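Nicotinate phosphoribosyltransferase (PDB 2IM5) probably catalyses the ATP-dependent synthesis of nicotinate D-ribonucleotide from nicotinate and 5-phospho-alpha-D-ribose 1-diphosphate, a step toward NAD(+). Local coordinates at residues 7-12 / 165-170. Numbering follows the deposited sequence.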
# COMPACT_ATOMS: atom_id res chain seq x y z
N ILE A 7 -0.82 -3.29 17.30
CA ILE A 7 -1.90 -2.77 16.48
C ILE A 7 -1.32 -1.80 15.45
O ILE A 7 -2.00 -1.43 14.50
CB ILE A 7 -2.98 -2.10 17.37
CG1 ILE A 7 -4.33 -2.13 16.65
CG2 ILE A 7 -2.59 -0.66 17.69
CD1 ILE A 7 -5.51 -1.90 17.58
N LEU A 8 -0.06 -1.40 15.64
CA LEU A 8 0.60 -0.49 14.71
C LEU A 8 1.42 -1.25 13.67
O LEU A 8 2.03 -0.65 12.79
CB LEU A 8 1.52 0.48 15.45
CG LEU A 8 0.92 1.46 16.45
CD1 LEU A 8 1.99 2.47 16.86
CD2 LEU A 8 -0.29 2.18 15.84
N ASP A 9 1.45 -2.58 13.77
CA ASP A 9 2.19 -3.39 12.81
C ASP A 9 1.32 -3.51 11.56
O ASP A 9 0.66 -4.53 11.32
CB ASP A 9 2.51 -4.77 13.40
CG ASP A 9 3.44 -5.59 12.51
OD1 ASP A 9 4.10 -5.02 11.62
OD2 ASP A 9 3.53 -6.82 12.72
N THR A 10 1.31 -2.44 10.77
CA THR A 10 0.53 -2.36 9.55
C THR A 10 1.08 -1.18 8.75
O THR A 10 2.00 -0.48 9.21
CB THR A 10 -0.97 -2.11 9.88
OG1 THR A 10 -1.75 -2.12 8.68
CG2 THR A 10 -1.15 -0.78 10.58
N ASP A 11 0.55 -0.96 7.55
CA ASP A 11 1.01 0.14 6.72
C ASP A 11 0.35 1.47 7.07
O ASP A 11 -0.81 1.52 7.47
CB ASP A 11 0.76 -0.16 5.24
CG ASP A 11 1.76 -1.15 4.69
OD1 ASP A 11 2.98 -0.92 4.85
OD2 ASP A 11 1.34 -2.16 4.10
N LEU A 12 1.11 2.54 6.91
CA LEU A 12 0.61 3.88 7.20
C LEU A 12 -0.69 4.18 6.46
O LEU A 12 -1.63 4.71 7.04
CB LEU A 12 1.65 4.93 6.81
CG LEU A 12 1.15 6.37 6.85
CD1 LEU A 12 0.83 6.76 8.29
CD2 LEU A 12 2.21 7.31 6.26
N PHE A 165 8.73 -0.28 1.96
CA PHE A 165 7.32 -0.61 1.70
C PHE A 165 7.13 -2.13 1.54
O PHE A 165 6.34 -2.54 0.69
CB PHE A 165 6.84 0.00 0.37
CG PHE A 165 6.71 1.50 0.37
CD1 PHE A 165 6.88 2.25 1.52
CD2 PHE A 165 6.38 2.15 -0.82
CE1 PHE A 165 6.73 3.64 1.50
CE2 PHE A 165 6.22 3.54 -0.86
CZ PHE A 165 6.39 4.28 0.30
N GLY A 166 7.81 -2.96 2.31
CA GLY A 166 7.64 -4.40 2.09
C GLY A 166 6.93 -5.25 3.13
O GLY A 166 7.12 -6.47 3.17
N MET A 167 6.09 -4.63 3.95
CA MET A 167 5.39 -5.37 4.99
C MET A 167 4.50 -6.53 4.53
O MET A 167 4.65 -7.66 5.00
CB MET A 167 4.57 -4.40 5.85
CG MET A 167 3.45 -5.06 6.64
SD MET A 167 3.00 -4.15 8.12
CE MET A 167 2.50 -5.50 9.16
N ARG A 168 3.58 -6.26 3.62
CA ARG A 168 2.66 -7.28 3.16
C ARG A 168 3.27 -8.60 2.69
O ARG A 168 2.65 -9.65 2.86
CB ARG A 168 1.75 -6.71 2.07
CG ARG A 168 0.64 -5.86 2.64
CD ARG A 168 -0.13 -5.15 1.54
NE ARG A 168 0.76 -4.24 0.81
CZ ARG A 168 0.41 -3.57 -0.27
NH1 ARG A 168 -0.81 -3.70 -0.77
NH2 ARG A 168 1.29 -2.77 -0.87
N ARG A 169 4.46 -8.56 2.11
CA ARG A 169 5.10 -9.78 1.64
C ARG A 169 6.41 -10.13 2.34
O ARG A 169 7.20 -10.91 1.82
CB ARG A 169 5.34 -9.70 0.13
CG ARG A 169 4.05 -9.73 -0.65
CD ARG A 169 4.28 -9.68 -2.14
NE ARG A 169 3.01 -9.65 -2.84
CZ ARG A 169 2.89 -9.63 -4.16
NH1 ARG A 169 3.98 -9.65 -4.92
NH2 ARG A 169 1.69 -9.60 -4.72
N ARG A 170 6.63 -9.56 3.52
CA ARG A 170 7.84 -9.82 4.28
C ARG A 170 7.94 -11.32 4.61
O ARG A 170 6.92 -12.01 4.69
CB ARG A 170 7.83 -9.02 5.57
CG ARG A 170 6.74 -9.43 6.56
CD ARG A 170 6.66 -8.46 7.73
NE ARG A 170 5.66 -8.84 8.72
CZ ARG A 170 5.22 -8.04 9.69
NH1 ARG A 170 5.70 -6.81 9.79
NH2 ARG A 170 4.30 -8.47 10.54
O HOH W 1 3.03 -3.62 2.60
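The loop that follows strand 162-164 of the parallel, TIM-barrel-type sheet meets the N-terminal loop before helix 12-24 here, where Asp9 meets Arg170 and Met167, and Asp11 meets Arg168. Asp9, the centre of an inverse gamma turn, forms a salt bridge with Arg170. The two groups meet tip to tip, end-on, with one oxygen to each terminal nitrogen. Arg170 NH2 donates to Asp9 OD2 at 2.8 Å, nearly straight at 173°. Arg170 NH1 donates to the syn lone pair of Asp9 OD1 at 3.0 Å. The Asp9 carboxylate and Arg170 guanidinium planes are 29° apart. The Arg170 chain runs extended from CG to NE, and this lets it span the gap from the type I turn Met167-Arg170. Asn196 also donates to Asp9 OD1, and Glu176 pairs with Arg170 NH1.

Met167 reaches across the middle, between the two acidic residues. Its SD lies 3.4 Å from Thr10 CA. Its CE is modelled unusually close to Asp9 OD1 and Asp9 O, so its exact place is doubtful. Thr121 of helix 120-134 also touches Met167.

At the other end, one water joins Asp11 to Arg168. It donates to Asp11 OD2 at 2.7 Å and accepts from Arg168 N at 2.9 Å and Arg168 NE at 3.0 Å. The direct approach of Asp11 OD2 to Arg168 NE is long, 3.9 Å. The Asp11 carboxylate and Arg168 guanidinium planes are 83° apart, and no N-H points at the oxygen, so only charge acts directly. Ser195 and Thr121 also bond the Asp11 carboxylate, while Glu120 pairs with Arg168 NH1.

The contact thus joins the N-terminal region to the barrel-type region. Each arginine serves two acids, so its positive charge would be expected to offset carboxylates held close together in a mostly buried place.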